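Long-range contact in choline kinase (Cryptosporidium parvum, PDB 3MES), which probably phosphorylates choline, and perhaps ethanolamine, at the expense of ATP, and is seen here with ADP bound: residues B[100-112]-B[140-152]. Sequence-based numbering, arbitrary orientation.
With ADP (adenosine-5'-diphosphate), chain I.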
loop_
_atom_site.group_PDB
_atom_site.type_symbol
_atom_site.label_atom_id
_atom_site.label_comp_id
_atom_site.label_asym_id
_atom_site.label_seq_id
_atom_site.Cartn_x
_atom_site.Cartn_y
_atom_site.Cartn_z
ATOM N N LEU B 100 2.522 24.439 10.257
ATOM C CA LEU B 100 3.215 23.559 11.193
ATOM C C LEU B 100 3.411 22.169 10.604
ATOM O O LEU B 100 2.452 21.521 10.180
ATOM C CB LEU B 100 2.440 23.453 12.510
ATOM C CG LEU B 100 2.340 24.718 13.367
ATOM C CD1 LEU B 100 1.508 24.451 14.612
ATOM C CD2 LEU B 100 3.727 25.236 13.741
ATOM N N LYS B 101 4.659 21.713 10.581
ATOM C CA LYS B 101 4.956 20.363 10.131
ATOM C C LYS B 101 4.452 19.347 11.149
ATOM O O LYS B 101 4.154 18.205 10.804
ATOM C CB LYS B 101 6.457 20.176 9.893
ATOM C CG LYS B 101 6.818 18.778 9.416
ATOM C CD LYS B 101 8.235 18.699 8.875
ATOM C CE LYS B 101 9.261 18.688 9.993
ATOM N NZ LYS B 101 10.647 18.578 9.456
ATOM N N HIS B 102 4.353 19.775 12.405
ATOM C CA HIS B 102 3.899 18.898 13.480
ATOM C C HIS B 102 2.819 19.561 14.326
ATOM O O HIS B 102 3.108 20.102 15.393
ATOM C CB HIS B 102 5.069 18.497 14.378
ATOM C CG HIS B 102 6.163 17.769 13.663
ATOM N ND1 HIS B 102 7.382 18.348 13.382
ATOM C CD2 HIS B 102 6.226 16.507 13.175
ATOM C CE1 HIS B 102 8.148 17.475 12.753
ATOM N NE2 HIS B 102 7.470 16.350 12.615
ATOM N N PRO B 103 1.566 19.523 13.848
ATOM C CA PRO B 103 0.424 20.063 14.581
ATOM C C PRO B 103 0.068 19.196 15.786
ATOM O O PRO B 103 -0.402 19.706 16.802
ATOM C CB PRO B 103 -0.704 20.023 13.546
ATOM C CG PRO B 103 -0.320 18.935 12.618
ATOM C CD PRO B 103 1.175 18.979 12.537
ATOM N N ARG B 104 0.289 17.892 15.661
ATOM C CA ARG B 104 0.087 16.962 16.765
ATOM C C ARG B 104 1.362 16.164 17.001
ATOM O O ARG B 104 2.064 15.814 16.055
ATOM C CB ARG B 104 -1.078 16.013 16.467
ATOM C CG ARG B 104 -2.427 16.708 16.339
ATOM C CD ARG B 104 -3.456 15.834 15.627
ATOM N NE ARG B 104 -3.927 14.728 16.459
ATOM C CZ ARG B 104 -4.889 14.835 17.371
ATOM N NH1 ARG B 104 -5.481 16.004 17.579
ATOM N NH2 ARG B 104 -5.259 13.776 18.080
ATOM N N ILE B 105 1.668 15.889 18.264
ATOM C CA ILE B 105 2.816 15.057 18.598
ATOM C C ILE B 105 2.463 14.053 19.685
ATOM O O ILE B 105 1.426 14.171 20.340
ATOM C CB ILE B 105 4.047 15.890 19.038
ATOM C CG1 ILE B 105 3.795 16.574 20.384
ATOM C CG2 ILE B 105 4.431 16.893 17.961
ATOM C CD1 ILE B 105 3.929 15.646 21.577
ATOM N N LEU B 106 3.330 13.061 19.861
ATOM C CA LEU B 106 3.141 12.037 20.879
ATOM C C LEU B 106 4.204 12.213 21.957
ATOM O O LEU B 106 5.394 12.046 21.698
ATOM C CB LEU B 106 3.236 10.644 20.246
ATOM C CG LEU B 106 2.891 9.411 21.084
ATOM C CD1 LEU B 106 3.976 9.117 22.110
ATOM C CD2 LEU B 106 1.532 9.575 21.751
ATOM N N PHE B 107 3.772 12.573 23.161
ATOM C CA PHE B 107 4.699 12.804 24.266
ATOM C C PHE B 107 4.821 11.549 25.117
ATOM O O PHE B 107 3.868 11.146 25.780
ATOM C CB PHE B 107 4.229 13.979 25.125
ATOM C CG PHE B 107 5.316 14.592 25.964
ATOM C CD1 PHE B 107 5.946 15.759 25.560
ATOM C CD2 PHE B 107 5.707 14.005 27.156
ATOM C CE1 PHE B 107 6.946 16.328 26.329
ATOM C CE2 PHE B 107 6.707 14.571 27.929
ATOM C CZ PHE B 107 7.327 15.733 27.513
ATOM N N ARG B 108 6.001 10.937 25.100
ATOM C CA ARG B 108 6.214 9.674 25.794
ATOM C C ARG B 108 7.130 9.827 27.004
ATOM O O ARG B 108 8.276 10.254 26.877
ATOM C CB ARG B 108 6.792 8.632 24.829
ATOM C CG ARG B 108 7.133 7.304 25.476
ATOM C CD ARG B 108 7.776 6.350 24.476
ATOM N NE ARG B 108 6.855 5.954 23.414
ATOM C CZ ARG B 108 6.009 4.932 23.501
ATOM N NH1 ARG B 108 5.961 4.201 24.607
ATOM N NH2 ARG B 108 5.210 4.638 22.484
ATOM N N ILE B 109 6.615 9.472 28.178
ATOM C CA ILE B 109 7.419 9.455 29.393
ATOM C C ILE B 109 7.650 8.016 29.850
ATOM O O ILE B 109 6.700 7.277 30.098
ATOM C CB ILE B 109 6.758 10.266 30.522
ATOM C CG1 ILE B 109 6.482 11.698 30.056
ATOM C CG2 ILE B 109 7.640 10.266 31.762
ATOM C CD1 ILE B 109 5.998 12.618 31.156
ATOM N N TYR B 110 8.914 7.622 29.953
ATOM C CA TYR B 110 9.257 6.239 30.269
ATOM C C TYR B 110 8.862 5.847 31.690
ATOM O O TYR B 110 9.352 6.423 32.663
ATOM C CB TYR B 110 10.752 5.991 30.060
ATOM C CG TYR B 110 11.249 6.362 28.682
ATOM C CD1 TYR B 110 10.586 5.923 27.544
ATOM C CD2 TYR B 110 12.389 7.140 28.518
ATOM C CE1 TYR B 110 11.037 6.256 26.282
ATOM C CE2 TYR B 110 12.849 7.478 27.258
ATOM C CZ TYR B 110 12.168 7.032 26.144
ATOM O OH TYR B 110 12.617 7.361 24.884
ATOM N N GLY B 111 7.977 4.864 31.802
ATOM C CA GLY B 111 7.627 4.294 33.095
ATOM C C GLY B 111 8.495 3.081 33.362
ATOM O O GLY B 111 9.260 2.664 32.496
ATOM N N LYS B 112 8.388 2.514 34.560
ATOM C CA LYS B 112 9.144 1.307 34.884
ATOM C C LYS B 112 8.471 0.080 34.272
ATOM O O LYS B 112 7.276 -0.141 34.462
ATOM C CB LYS B 112 9.301 1.145 36.398
ATOM C CG LYS B 112 7.992 1.067 37.162
ATOM C CD LYS B 112 8.240 0.975 38.662
ATOM C CE LYS B 112 6.933 0.962 39.440
ATOM N NZ LYS B 112 6.054 -0.168 39.021
ATOM N N ILE B 140 11.311 13.784 17.432
ATOM C CA ILE B 140 11.501 15.225 17.351
ATOM C C ILE B 140 12.430 15.719 18.457
ATOM O O ILE B 140 13.247 16.614 18.242
ATOM C CB ILE B 140 10.154 15.967 17.419
ATOM C CG1 ILE B 140 9.258 15.528 16.258
ATOM C CG2 ILE B 140 10.367 17.475 17.402
ATOM C CD1 ILE B 140 7.822 15.973 16.387
ATOM N N ALA B 141 12.302 15.125 19.638
ATOM C CA ALA B 141 13.182 15.430 20.760
ATOM C C ALA B 141 13.422 14.171 21.583
ATOM O O ALA B 141 12.495 13.403 21.844
ATOM C CB ALA B 141 12.592 16.532 21.621
ATOM N N ASP B 142 14.671 13.966 21.991
ATOM C CA ASP B 142 15.066 12.734 22.664
ATOM C C ASP B 142 15.856 13.004 23.944
ATOM O O ASP B 142 16.992 13.473 23.892
ATOM C CB ASP B 142 15.893 11.866 21.707
ATOM C CG ASP B 142 16.332 10.558 22.334
ATOM O OD1 ASP B 142 16.239 10.429 23.572
ATOM O OD2 ASP B 142 16.772 9.657 21.590
ATOM N N PHE B 143 15.248 12.705 25.089
ATOM C CA PHE B 143 15.925 12.836 26.379
ATOM C C PHE B 143 15.777 11.574 27.226
ATOM O O PHE B 143 14.972 10.698 26.913
ATOM C CB PHE B 143 15.432 14.068 27.145
ATOM C CG PHE B 143 13.940 14.246 27.120
ATOM C CD1 PHE B 143 13.150 13.743 28.142
ATOM C CD2 PHE B 143 13.328 14.922 26.077
ATOM C CE1 PHE B 143 11.777 13.906 28.124
ATOM C CE2 PHE B 143 11.953 15.089 26.051
ATOM C CZ PHE B 143 11.176 14.580 27.077
ATOM N N PRO B 144 16.563 11.481 28.308
ATOM C CA PRO B 144 16.632 10.300 29.168
ATOM C C PRO B 144 15.281 9.846 29.718
ATOM O O PRO B 144 14.981 8.653 29.691
ATOM C CB PRO B 144 17.540 10.758 30.313
ATOM C CG PRO B 144 18.389 11.828 29.709
ATOM C CD PRO B 144 17.488 12.541 28.746
ATOM N N GLU B 145 14.474 10.780 30.214
ATOM C CA GLU B 145 13.208 10.418 30.847
ATOM C C GLU B 145 12.030 10.302 29.883
ATOM O O GLU B 145 10.907 10.038 30.307
ATOM C CB GLU B 145 12.868 11.385 31.986
ATOM C CG GLU B 145 13.228 12.828 31.708
ATOM C CD GLU B 145 14.704 13.102 31.910
ATOM O OE1 GLU B 145 15.348 13.606 30.966
ATOM O OE2 GLU B 145 15.219 12.801 33.009
ATOM N N GLY B 146 12.275 10.495 28.591
ATOM C CA GLY B 146 11.202 10.404 27.604
ATOM C C GLY B 146 11.606 10.836 26.209
ATOM O O GLY B 146 12.791 10.859 25.874
ATOM N N ARG B 147 10.615 11.175 25.390
ATOM C CA ARG B 147 10.875 11.647 24.032
ATOM C C ARG B 147 9.628 12.231 23.381
ATOM O O ARG B 147 8.505 11.941 23.790
ATOM C CB ARG B 147 11.450 10.522 23.165
ATOM C CG ARG B 147 10.519 9.333 22.950
ATOM C CD ARG B 147 11.158 8.327 22.002
ATOM N NE ARG B 147 10.245 7.262 21.594
ATOM C CZ ARG B 147 10.387 5.983 21.926
ATOM N NH1 ARG B 147 11.410 5.600 22.679
ATOM N NH2 ARG B 147 9.511 5.084 21.503
ATOM N N ILE B 148 9.838 13.073 22.376
ATOM C CA ILE B 148 8.746 13.636 21.593
ATOM C C ILE B 148 8.722 12.972 20.222
ATOM O O ILE B 148 9.690 13.054 19.468
ATOM C CB ILE B 148 8.907 15.157 21.411
ATOM C CG1 ILE B 148 8.964 15.858 22.769
ATOM C CG2 ILE B 148 7.770 15.720 20.571
ATOM C CD1 ILE B 148 9.176 17.359 22.671
ATOM N N GLU B 149 7.616 12.308 19.907
ATOM C CA GLU B 149 7.485 11.601 18.641
ATOM C C GLU B 149 6.496 12.280 17.706
ATOM O O GLU B 149 5.604 13.009 18.142
ATOM C CB GLU B 149 7.008 10.166 18.868
ATOM C CG GLU B 149 7.873 9.334 19.781
ATOM C CD GLU B 149 7.307 7.942 19.971
ATOM O OE1 GLU B 149 6.386 7.572 19.209
ATOM O OE2 GLU B 149 7.773 7.222 20.877
ATOM N N GLU B 150 6.657 12.014 16.416
ATOM C CA GLU B 150 5.661 12.376 15.426
ATOM C C GLU B 150 4.374 11.623 15.739
ATOM O O GLU B 150 4.398 10.412 15.980
ATOM C CB GLU B 150 6.160 11.994 14.034
ATOM C CG GLU B 150 5.075 11.876 12.987
ATOM C CD GLU B 150 5.595 11.312 11.677
ATOM O OE1 GLU B 150 6.666 10.667 11.684
ATOM O OE2 GLU B 150 4.928 11.513 10.642
ATOM N N PHE B 151 3.250 12.332 15.753
ATOM C CA PHE B 151 1.973 11.674 15.980
ATOM C C PHE B 151 1.424 11.089 14.683
ATOM O O PHE B 151 1.043 11.823 13.773
ATOM C CB PHE B 151 0.951 12.628 16.603
ATOM C CG PHE B 151 -0.379 11.984 16.881
ATOM C CD1 PHE B 151 -0.587 11.269 18.048
ATOM C CD2 PHE B 151 -1.416 12.079 15.967
ATOM C CE1 PHE B 151 -1.806 10.668 18.306
ATOM C CE2 PHE B 151 -2.638 11.482 16.218
ATOM C CZ PHE B 151 -2.833 10.774 17.390
ATOM N N ILE B 152 1.396 9.763 14.608
ATOM C CA ILE B 152 0.810 9.066 13.471
ATOM C C ILE B 152 -0.708 9.104 13.586
ATOM O O ILE B 152 -1.301 8.331 14.337
ATOM C CB ILE B 152 1.267 7.597 13.428
ATOM C CG1 ILE B 152 2.797 7.513 13.456
ATOM C CG2 ILE B 152 0.681 6.886 12.212
ATOM C CD1 ILE B 152 3.493 8.429 12.462
HETATM P PB ADP I . 3.407 1.141 26.058
HETATM O O1B ADP I . 2.992 1.633 27.425
HETATM O O2B ADP I . 4.807 1.531 25.651
HETATM O O3B ADP I . 3.051 -0.304 25.793
HETATM P PA ADP I . 2.408 1.752 23.478
HETATM O O1A ADP I . 2.192 0.283 23.196
HETATM O O2A ADP I . 3.554 2.491 22.839
HETATM O O3A ADP I . 2.466 1.991 25.070
HETATM O "O5'" ADP I . 1.042 2.523 23.138
HETATM C "C5'" ADP I . 0.835 3.096 21.856
HETATM C "C4'" ADP I . -0.660 3.258 21.662
HETATM O "O4'" ADP I . -0.989 4.643 21.744
HETATM C "C3'" ADP I . -1.065 2.776 20.281
HETATM O "O3'" ADP I . -2.037 1.738 20.397
HETATM C "C2'" ADP I . -1.655 3.984 19.589
HETATM O "O2'" ADP I . -3.079 3.879 19.596
HETATM C "C1'" ADP I . -1.207 5.161 20.436
HETATM N N9 ADP I . 0.088 5.669 19.926
HETATM C C8 ADP I . 1.302 5.368 20.428
HETATM N N7 ADP I . 2.290 5.996 19.741
HETATM C C5 ADP I . 1.701 6.721 18.771
HETATM C C6 ADP I . 2.160 7.622 17.688
HETATM N N6 ADP I . 3.478 7.876 17.505
HETATM N N1 ADP I . 1.218 8.181 16.894
HETATM C C2 ADP I . -0.094 7.933 17.070
HETATM N N3 ADP I . -0.584 7.130 18.031
HETATM C C4 ADP I . 0.250 6.504 18.898
HETATM O O HOH W 1 10.420 8.628 32.579
#
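Gly146 CA lies over one face of the Tyr110 ring, a CH-pi contact, while Pro144 O stands at that ring's edge. Ile140 CD1 sits over the centre of one face of the His102 ring, also CH-pi, and Lys101 CG over the opposite face, toward the rim. The guanidinium of Arg147 has Arg108 CD over one face, and Phe151 offers a face to ADP C2 while Arg104 NE comes up beside its CE2 at 3.5 Å. The core of this contact is the antiparallel strand pair 104-109 and 146-150, in the five-stranded sheet of the kinase N-terminal lobe, which carries the nucleotide. Backbone bonds join Leu106 to Glu149 and Arg108 to Arg147 in both directions; Gly146, lacking a side chain, comes close to Ile109.

Leu106 lays its aliphatic branch against the flat adenine, CG 3.7 Å from ADP N7. From Glu150 onward the backbone reads the base: Glu150 O accepts from ADP N6, and Ile152 N donates to ADP N1 at 2.8 Å. On the reverse face, apolar Phe107 and Ile148 suit the side where helix 51-61 covers Phe107.

Arg108, bent at chi3 (-66°), spreads NH1 and NH2 onto the beta and alpha phosphates. Glu149 probably steadies it: Arg108 NE (3.0 Å) and Arg147 NE (2.6 Å) grip Glu149 OE2 from opposite faces of the carboxylate.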